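Side-chain contacts in probable LacI-family transcriptional regulator (Corynebacterium glutamicum ATCC 13032, PDB 3BIL), which is of uncharacterised function but, as a presumed LacI-family regulator, probably binds regulatory DNA to control transcription: residues V148-D152 and R153-G157; P170-A173 and A174-L178; H279-F282 and A283-P286. All blocks are in the same frame, centred on the assembly; numbering follows the deposited sequence.

Contact 1. Residues V148-D152 and R153-G157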
ATOM      1  N   VAL A 148      -3.088 -18.931  18.801  1.00 63.86           N
ATOM      2  CA  VAL A 148      -3.566 -18.391  17.517  1.00 62.31           C
ATOM      3  C   VAL A 148      -4.695 -17.384  17.736  1.00 61.96           C
ATOM      4  O   VAL A 148      -5.493 -17.516  18.673  1.00 63.72           O
ATOM      5  CB  VAL A 148      -4.105 -19.499  16.557  1.00 64.53           C
ATOM      6  CG1 VAL A 148      -3.006 -20.077  15.688  1.00 64.11           C
ATOM      7  CG2 VAL A 148      -4.809 -20.615  17.336  1.00 65.89           C
ATOM      8  N   VAL A 149      -4.734 -16.373  16.869  1.00 60.00           N
ATOM      9  CA  VAL A 149      -5.794 -15.367  16.814  1.00 52.75           C
ATOM     10  C   VAL A 149      -6.083 -15.122  15.348  1.00 49.81           C
ATOM     11  O   VAL A 149      -5.166 -14.930  14.550  1.00 51.57           O
ATOM     12  CB  VAL A 149      -5.363 -14.023  17.450  1.00 54.19           C
ATOM     13  CG1 VAL A 149      -6.485 -13.013  17.353  1.00 51.78           C
ATOM     14  CG2 VAL A 149      -4.970 -14.198  18.909  1.00 54.02           C
ATOM     15  N   LEU A 150      -7.354 -15.136  14.984  1.00 47.64           N
ATOM     16  CA  LEU A 150      -7.751 -14.805  13.625  1.00 43.83           C
ATOM     17  C   LEU A 150      -8.278 -13.364  13.577  1.00 44.50           C
ATOM     18  O   LEU A 150      -8.914 -12.885  14.538  1.00 39.52           O
ATOM     19  CB  LEU A 150      -8.797 -15.791  13.099  1.00 45.55           C
ATOM     20  CG  LEU A 150      -8.485 -17.294  13.143  1.00 46.54           C
ATOM     21  CD1 LEU A 150      -9.732 -18.079  12.848  1.00 45.45           C
ATOM     22  CD2 LEU A 150      -7.379 -17.709  12.165  1.00 46.96           C
ATOM     23  N   VAL A 151      -7.975 -12.668  12.475  1.00 42.52           N
ATOM     24  CA  VAL A 151      -8.386 -11.274  12.291  1.00 41.29           C
ATOM     25  C   VAL A 151      -9.033 -11.029  10.955  1.00 41.91           C
ATOM     26  O   VAL A 151      -8.638 -11.640   9.937  1.00 43.27           O
ATOM     27  CB  VAL A 151      -7.204 -10.268  12.397  1.00 40.90           C
ATOM     28  CG1 VAL A 151      -7.049  -9.810  13.781  1.00 42.98           C
ATOM     29  CG2 VAL A 151      -5.900 -10.869  11.880  1.00 41.08           C
ATOM     30  N   ASP A 152      -9.982 -10.086  10.949  1.00 42.59           N
ATOM     31  CA  ASP A 152     -10.681  -9.660   9.728  1.00 45.10           C
ATOM     32  C   ASP A 152     -11.628 -10.727   9.120  1.00 43.98           C
ATOM     33  O   ASP A 152     -12.781 -10.422   8.868  1.00 45.08           O
ATOM     34  CB  ASP A 152      -9.688  -9.153   8.665  1.00 46.75           C
ATOM     35  CG  ASP A 152     -10.345  -8.258   7.642  1.00 50.54           C
ATOM     36  OD1 ASP A 152     -10.214  -8.562   6.443  1.00 51.11           O
ATOM     37  OD2 ASP A 152     -10.992  -7.249   8.041  1.00 51.09           O
ATOM     38  N   ARG A 153     -11.134 -11.949   8.899  1.00 43.04           N
ATOM     39  CA  ARG A 153     -11.927 -13.058   8.368  1.00 45.70           C
ATOM     40  C   ARG A 153     -12.166 -14.139   9.402  1.00 49.51           C
ATOM     41  O   ARG A 153     -11.307 -14.418  10.232  1.00 51.68           O
ATOM     42  CB  ARG A 153     -11.252 -13.683   7.165  1.00 42.59           C
ATOM     43  CG  ARG A 153     -11.287 -12.823   5.975  1.00 41.79           C
ATOM     44  CD  ARG A 153     -10.610 -13.506   4.816  1.00 44.80           C
ATOM     45  NE  ARG A 153     -10.366 -12.562   3.726  1.00 45.28           N
ATOM     46  CZ  ARG A 153      -9.481 -12.741   2.750  1.00 45.31           C
ATOM     47  NH1 ARG A 153      -8.750 -13.851   2.700  1.00 46.58           N
ATOM     48  NH2 ARG A 153      -9.329 -11.807   1.818  1.00 44.43           N
ATOM     49  N   GLU A 154     -13.338 -14.756   9.320  1.00 54.79           N
ATOM     50  CA  GLU A 154     -13.813 -15.733  10.296  1.00 57.78           C
ATOM     51  C   GLU A 154     -13.838 -17.131   9.674  1.00 60.28           C
ATOM     52  O   GLU A 154     -14.208 -17.295   8.504  1.00 60.68           O
ATOM     53  CB  GLU A 154     -15.238 -15.375  10.750  1.00 61.10           C
ATOM     54  CG  GLU A 154     -15.369 -14.601  12.056  1.00 65.08           C
ATOM     55  CD  GLU A 154     -16.607 -15.021  12.901  1.00 68.88           C
ATOM     56  OE1 GLU A 154     -16.847 -14.420  13.980  1.00 70.81           O
ATOM     57  OE2 GLU A 154     -17.347 -15.948  12.503  1.00 69.75           O
ATOM     58  N   LEU A 155     -13.456 -18.137  10.462  1.00 62.56           N
ATOM     59  CA  LEU A 155     -13.621 -19.535  10.064  1.00 61.77           C
ATOM     60  C   LEU A 155     -15.101 -19.845   9.955  1.00 61.12           C
ATOM     61  O   LEU A 155     -15.861 -19.482  10.849  1.00 56.37           O
ATOM     62  CB  LEU A 155     -12.983 -20.468  11.086  1.00 64.50           C
ATOM     63  CG  LEU A 155     -11.465 -20.663  11.132  1.00 64.11           C
ATOM     64  CD1 LEU A 155     -11.148 -21.678  12.223  1.00 63.75           C
ATOM     65  CD2 LEU A 155     -10.889 -21.103   9.787  1.00 62.19           C
ATOM     66  N   PRO A 156     -15.512 -20.527   8.862  1.00 64.62           N
ATOM     67  CA  PRO A 156     -16.941 -20.662   8.559  1.00 66.25           C
ATOM     68  C   PRO A 156     -17.757 -21.517   9.540  1.00 69.31           C
ATOM     69  O   PRO A 156     -18.981 -21.527   9.422  1.00 70.56           O
ATOM     70  CB  PRO A 156     -16.951 -21.280   7.152  1.00 63.65           C
ATOM     71  CG  PRO A 156     -15.658 -22.009   7.050  1.00 62.63           C
ATOM     72  CD  PRO A 156     -14.672 -21.217   7.860  1.00 63.13           C
ATOM     73  N   GLY A 157     -17.125 -22.199  10.503  1.00 71.71           N
ATOM     74  CA  GLY A 157     -17.875 -23.152  11.351  1.00 76.90           C
ATOM     75  C   GLY A 157     -17.648 -23.237  12.856  1.00 79.75           C
ATOM     76  O   GLY A 157     -17.973 -22.301  13.592  1.00 78.39           O
TER
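Leu150 and Leu155 supply the apolar part of this local contact, five residues apart round a turn. The tip CD1 of Leu150 comes within 3.6 Å of CG of Leu155 and 3.9 Å of its CD1, and the two side chains cross at about a right angle, so one methyl rather than the length of either chain makes the touch. Leu150 has CG anti to its carbonyl carbon, which carries the branch out from the strand toward the returning loop. Helix 135-143 packs against the same two leucines, with Leu138 against Leu150 and Ala135 and Glu139 against Leu155.

The backbone contribution is a single short but strongly bent bond, Arg153 N to Val151 O at 2.7 Å. The donor meets the carbonyl almost side-on, with a C=O...N angle of 94°, and stands above the carbonyl plane. Bridged by Asp152, whose phi/psi of 69/-52 falls in the classic gamma-turn region, this bond turns the chain sharply immediately after the strand.

The charged groups part at the turn. Asp152 OD1 and Arg153 NE remain 4.8 Å apart, and each side chain finds a partner outside the turn: Arg153, extended from CG to NE, reaches a salt bridge through NH1 to Glu106, while Asp152 OD2 has a weak hydrogen bond to Tyr80.

Strand 148-151 lies between parallel strands 126-128 and 163-167, with Val149 and Val151 packed on helix 296-308 across from Leu150. A gamma turn thus follows the C-terminal end of an inner strand, on the side of the sheet that borders the interdomain cleft in the periplasmic-binding-protein fold of LacI-family regulators.

Contact 2. Residues P170-A173 and A174-L178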
ATOM      1  N   PRO A 170     -23.237  -1.570  10.763  1.00 25.78           N
ATOM      2  CA  PRO A 170     -23.435  -0.139  11.031  1.00 23.90           C
ATOM      3  C   PRO A 170     -22.993   0.817   9.940  1.00 23.46           C
ATOM      4  O   PRO A 170     -23.742   1.721   9.598  1.00 28.83           O
ATOM      5  CB  PRO A 170     -22.654   0.082  12.326  1.00 27.26           C
ATOM      6  CG  PRO A 170     -22.636  -1.290  12.988  1.00 30.07           C
ATOM      7  CD  PRO A 170     -22.462  -2.228  11.843  1.00 27.17           C
ATOM      8  N   GLY A 171     -21.809   0.619   9.362  1.00 26.16           N
ATOM      9  CA  GLY A 171     -21.349   1.424   8.198  1.00 20.19           C
ATOM     10  C   GLY A 171     -22.170   1.214   6.926  1.00 21.01           C
ATOM     11  O   GLY A 171     -22.582   2.199   6.245  1.00 20.14           O
ATOM     12  N   ILE A 172     -22.451  -0.056   6.610  1.00 19.70           N
ATOM     13  CA  ILE A 172     -23.250  -0.378   5.416  1.00 19.19           C
ATOM     14  C   ILE A 172     -24.669   0.213   5.514  1.00 19.59           C
ATOM     15  O   ILE A 172     -25.157   0.941   4.571  1.00 17.07           O
ATOM     16  CB  ILE A 172     -23.226  -1.856   5.104  1.00 21.55           C
ATOM     17  CG1 ILE A 172     -21.789  -2.285   4.776  1.00 23.94           C
ATOM     18  CG2 ILE A 172     -24.109  -2.153   3.916  1.00 24.50           C
ATOM     19  CD1 ILE A 172     -21.517  -3.804   4.811  1.00 23.65           C
ATOM     20  N   ALA A 173     -25.302  -0.006   6.669  1.00 16.22           N
ATOM     21  CA  ALA A 173     -26.634   0.592   6.915  1.00 15.66           C
ATOM     22  C   ALA A 173     -26.622   2.102   6.780  1.00 22.46           C
ATOM     23  O   ALA A 173     -27.525   2.663   6.156  1.00 24.69           O
ATOM     24  CB  ALA A 173     -27.134   0.214   8.244  1.00 22.22           C
ATOM     25  N   ALA A 174     -25.591   2.789   7.305  1.00 25.77           N
ATOM     26  CA  ALA A 174     -25.574   4.250   7.131  1.00 21.02           C
ATOM     27  C   ALA A 174     -25.297   4.718   5.733  1.00 19.62           C
ATOM     28  O   ALA A 174     -25.892   5.725   5.251  1.00 23.79           O
ATOM     29  CB  ALA A 174     -24.641   4.902   8.091  1.00 24.08           C
ATOM     30  N   ALA A 175     -24.393   4.024   5.052  1.00 21.85           N
ATOM     31  CA  ALA A 175     -24.186   4.340   3.641  1.00 18.89           C
ATOM     32  C   ALA A 175     -25.463   4.127   2.847  1.00 19.26           C
ATOM     33  O   ALA A 175     -25.835   5.000   2.059  1.00 19.97           O
ATOM     34  CB  ALA A 175     -23.065   3.557   3.061  1.00 23.27           C
ATOM     35  N   VAL A 176     -26.168   2.999   3.047  1.00 21.33           N
ATOM     36  CA  VAL A 176     -27.445   2.785   2.303  1.00 21.43           C
ATOM     37  C   VAL A 176     -28.479   3.867   2.616  1.00 22.54           C
ATOM     38  O   VAL A 176     -29.040   4.478   1.685  1.00 24.51           O
ATOM     39  CB  VAL A 176     -28.032   1.371   2.496  1.00 27.17           C
ATOM     40  CG1 VAL A 176     -29.443   1.281   1.947  1.00 19.70           C
ATOM     41  CG2 VAL A 176     -27.132   0.308   1.803  1.00 26.47           C
ATOM     42  N   GLU A 177     -28.682   4.139   3.917  1.00 24.90           N
ATOM     43  CA  GLU A 177     -29.555   5.225   4.392  1.00 31.64           C
ATOM     44  C   GLU A 177     -29.282   6.518   3.663  1.00 30.42           C
ATOM     45  O   GLU A 177     -30.192   7.109   3.098  1.00 34.71           O
ATOM     46  CB  GLU A 177     -29.466   5.419   5.916  1.00 40.39           C
ATOM     47  CG  GLU A 177     -30.670   4.867   6.705  1.00 48.80           C
ATOM     48  CD  GLU A 177     -32.029   5.417   6.192  1.00 58.83           C
ATOM     49  OE1 GLU A 177     -32.254   6.658   6.280  1.00 62.29           O
ATOM     50  OE2 GLU A 177     -32.869   4.611   5.697  1.00 56.83           O
ATOM     51  N   LEU A 178     -28.011   6.913   3.638  1.00 29.87           N
ATOM     52  CA  LEU A 178     -27.553   8.105   2.946  1.00 27.77           C
ATOM     53  C   LEU A 178     -27.811   8.082   1.458  1.00 30.21           C
ATOM     54  O   LEU A 178     -28.202   9.113   0.891  1.00 31.36           O
ATOM     55  CB  LEU A 178     -26.059   8.312   3.230  1.00 29.35           C
ATOM     56  CG  LEU A 178     -25.379   9.626   2.826  1.00 31.34           C
ATOM     57  CD1 LEU A 178     -26.040  10.815   3.491  1.00 34.26           C
ATOM     58  CD2 LEU A 178     -23.914   9.599   3.189  1.00 36.17           C
TER
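Ile172 and Val176, one helical turn apart, meet through both backbone and side chain. Val176 N donates to Ile172 O at 2.8 Å, the bond lying nearly along the C=O axis with an N-H...O angle of 170°. With CG1 anti to the amide nitrogen (chi1 169°), Val176 turns its other methyl, CG2, back along the helix, where it rests 3.5 Å from Ile172 O and, more loosely, 4.4 Å from Ile172 CG2.

The same i to i+4 pairing repeats on both sides of this bond. Ala175 N reaches Gly171 O at 2.8 Å and Glu177 N reaches Ala173 O at 2.9 Å, both close to straight. Ala174 N to Pro170 O is longer, 3.1 Å, and more bent, 154°, at the start of the helix. CB atoms lie beside the acceptors: Ala175 CB is 3.5 Å from Gly171 O, and Glu177 CB 3.4 Å from Ala173 O.

Beyond this shell, Phe206 of helix 197-212 packs on both Ile172 and Val176, and Ala209 adds to the cover on Val176. Phe246 of strand 244-247 lies against Ile172 and Ala175, while Leu327 of strand 322-328 meets Ala174, Ala175 and Leu178. Glu177, bent at chi2, has OE2 hydrogen-bonded to Ser213 OG.

Ala174, Ala175 and Leu178 thus meet the strands, Val176 meets helix 197-212, and Ile172 meets both. With its regular alpha-helical bonding, this segment of helix 169-181 belongs to a helix packed on the central sheet of a Rossmann-like lobe in the periplasmic-binding-protein fold, following strand 163-167 and preceding strand 187-190.

Contact 3. Residues H279-F282 and A283-P286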
ATOM      1  N   HIS A 279      -7.654   4.411   2.695  1.00 44.86           N
ATOM      2  CA  HIS A 279      -6.491   4.899   1.925  1.00 45.34           C
ATOM      3  C   HIS A 279      -6.364   6.435   1.890  1.00 39.59           C
ATOM      4  O   HIS A 279      -7.325   7.118   1.580  1.00 33.08           O
ATOM      5  CB  HIS A 279      -6.510   4.353   0.494  1.00 48.99           C
ATOM      6  CG  HIS A 279      -5.193   4.442  -0.214  1.00 51.39           C
ATOM      7  ND1 HIS A 279      -4.434   5.593  -0.247  1.00 55.48           N
ATOM      8  CD2 HIS A 279      -4.525   3.530  -0.961  1.00 55.56           C
ATOM      9  CE1 HIS A 279      -3.335   5.376  -0.947  1.00 58.03           C
ATOM     10  NE2 HIS A 279      -3.369   4.133  -1.398  1.00 59.06           N
ATOM     11  N   PRO A 280      -5.178   6.968   2.247  1.00 38.95           N
ATOM     12  CA  PRO A 280      -4.903   8.423   2.198  1.00 40.44           C
ATOM     13  C   PRO A 280      -5.319   9.100   0.889  1.00 39.95           C
ATOM     14  O   PRO A 280      -5.897  10.205   0.915  1.00 41.39           O
ATOM     15  CB  PRO A 280      -3.382   8.528   2.432  1.00 39.51           C
ATOM     16  CG  PRO A 280      -2.878   7.071   2.582  1.00 42.31           C
ATOM     17  CD  PRO A 280      -4.053   6.191   2.816  1.00 37.37           C
ATOM     18  N   LEU A 281      -5.071   8.435  -0.236  1.00 36.97           N
ATOM     19  CA  LEU A 281      -5.464   9.007  -1.537  1.00 41.08           C
ATOM     20  C   LEU A 281      -6.963   9.067  -1.827  1.00 42.68           C
ATOM     21  O   LEU A 281      -7.368   9.841  -2.700  1.00 47.19           O
ATOM     22  CB  LEU A 281      -4.700   8.380  -2.716  1.00 38.17           C
ATOM     23  CG  LEU A 281      -3.207   8.731  -2.820  1.00 39.76           C
ATOM     24  CD1 LEU A 281      -2.508   7.992  -3.983  1.00 36.16           C
ATOM     25  CD2 LEU A 281      -2.994  10.251  -2.925  1.00 40.46           C
ATOM     26  N   PHE A 282      -7.790   8.287  -1.106  1.00 43.53           N
ATOM     27  CA  PHE A 282      -9.258   8.448  -1.228  1.00 38.60           C
ATOM     28  C   PHE A 282      -9.702   9.823  -0.726  1.00 34.11           C
ATOM     29  O   PHE A 282     -10.555  10.443  -1.329  1.00 35.20           O
ATOM     30  CB  PHE A 282     -10.095   7.296  -0.601  1.00 38.36           C
ATOM     31  CG  PHE A 282      -9.848   5.907  -1.217  1.00 35.17           C
ATOM     32  CD1 PHE A 282     -10.220   4.762  -0.512  1.00 31.65           C
ATOM     33  CD2 PHE A 282      -9.262   5.758  -2.478  1.00 34.03           C
ATOM     34  CE1 PHE A 282      -9.989   3.499  -1.006  1.00 33.96           C
ATOM     35  CE2 PHE A 282      -9.048   4.501  -3.021  1.00 35.83           C
ATOM     36  CZ  PHE A 282      -9.395   3.354  -2.282  1.00 37.68           C
ATOM     37  N   ALA A 283      -9.069  10.339   0.321  1.00 36.01           N
ATOM     38  CA  ALA A 283      -9.469  11.629   0.909  1.00 36.02           C
ATOM     39  C   ALA A 283      -9.081  12.850   0.072  1.00 43.05           C
ATOM     40  O   ALA A 283      -9.475  13.984   0.401  1.00 47.60           O
ATOM     41  CB  ALA A 283      -8.878  11.750   2.295  1.00 34.36           C
ATOM     42  N   LEU A 284      -8.299  12.625  -0.992  1.00 45.19           N
ATOM     43  CA  LEU A 284      -7.684  13.726  -1.755  1.00 48.50           C
ATOM     44  C   LEU A 284      -8.034  13.774  -3.255  1.00 52.22           C
ATOM     45  O   LEU A 284      -7.406  14.532  -4.003  1.00 56.92           O
ATOM     46  CB  LEU A 284      -6.144  13.731  -1.590  1.00 43.88           C
ATOM     47  CG  LEU A 284      -5.509  13.511  -0.213  1.00 40.45           C
ATOM     48  CD1 LEU A 284      -4.053  13.220  -0.397  1.00 36.24           C
ATOM     49  CD2 LEU A 284      -5.739  14.655   0.774  1.00 36.18           C
ATOM     50  N   GLN A 285      -8.993  12.944  -3.682  1.00 51.05           N
ATOM     51  CA  GLN A 285      -9.677  13.067  -4.971  1.00 49.12           C
ATOM     52  C   GLN A 285     -10.291  14.495  -5.092  1.00 49.21           C
ATOM     53  O   GLN A 285     -10.489  15.158  -4.067  1.00 54.54           O
ATOM     54  CB  GLN A 285     -10.786  11.979  -5.090  1.00 48.96           C
ATOM     55  CG  GLN A 285     -10.378  10.465  -4.985  1.00 47.54           C
ATOM     56  CD  GLN A 285      -9.302  10.008  -6.002  1.00 51.03           C
ATOM     57  OE1 GLN A 285      -9.580   9.816  -7.209  1.00 47.86           O
ATOM     58  NE2 GLN A 285      -8.065   9.818  -5.504  1.00 48.16           N
ATOM     59  N   PRO A 286     -10.565  14.997  -6.324  1.00 47.81           N
ATOM     60  CA  PRO A 286     -11.270  16.308  -6.448  1.00 46.94           C
ATOM     61  C   PRO A 286     -12.575  16.383  -5.663  1.00 46.90           C
ATOM     62  O   PRO A 286     -12.950  17.455  -5.202  1.00 50.61           O
ATOM     63  CB  PRO A 286     -11.548  16.453  -7.959  1.00 45.43           C
ATOM     64  CG  PRO A 286     -11.284  15.061  -8.541  1.00 52.33           C
ATOM     65  CD  PRO A 286     -10.217  14.445  -7.646  1.00 51.17           C
TER
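Leu281 O is gripped twice by the residues that follow it. Gln285 NE2 donates at 2.9 Å with an N-H...O angle of 165°; the oxygen lies in the amide plane of Gln285, whereas NE2 stands above the carbonyl plane of Leu281. A bend at chi2 (-56°) folds the glutamine back to reach it. Leu284 N adds a weak bond of 3.4 Å to the same oxygen, and Ala283 N reaches Pro280 O at 3.2 Å with a poor 135° angle. Around this turn Leu281 CD2 touches Leu284 CD1 at 4.0 Å.

At the start of the turn, Leu281 N donates to His279 ND1 at 2.9 Å, helping to set the ring's rotation together with the stack on His79, and Phe282 N binds His279 O. His279 CB sits 3.8 Å above the centre of the Phe282 ring.

His279 NE2 is hydrogen-bonded to His279 NE2 of the second subunit; there too Leu281 packs on Phe282 of that subunit, and Gln285 on its counterpart. With ND1 taking the Leu281 N-H and NE2 meeting its equivalent, the imidazole ties its own turn, held by the doubly gripped Leu281 O, to the dimer interface.

All three contacts lie in the periplasmic-binding-protein fold but at different depths. Contact 1 is buried near the end of an inner strand, contact 2 is half covered on a helix flanking the sheet, and contact 3 belongs to a loop at the subunit interface, on the other side of the chain's centre from contact 1. Contacts 1 and 2 do not touch, their nearest atoms being about 12 Å apart, yet strand 163-167 runs between their elements in sequence. Their chemistry follows place: a gamma turn whose buried charged side chains find partners on a loop and a helix in 148-157, repetitive backbone bonds in 170-178, and side-chain-to-backbone bonds with paired histidines in 279-286, where alone the second subunit takes part.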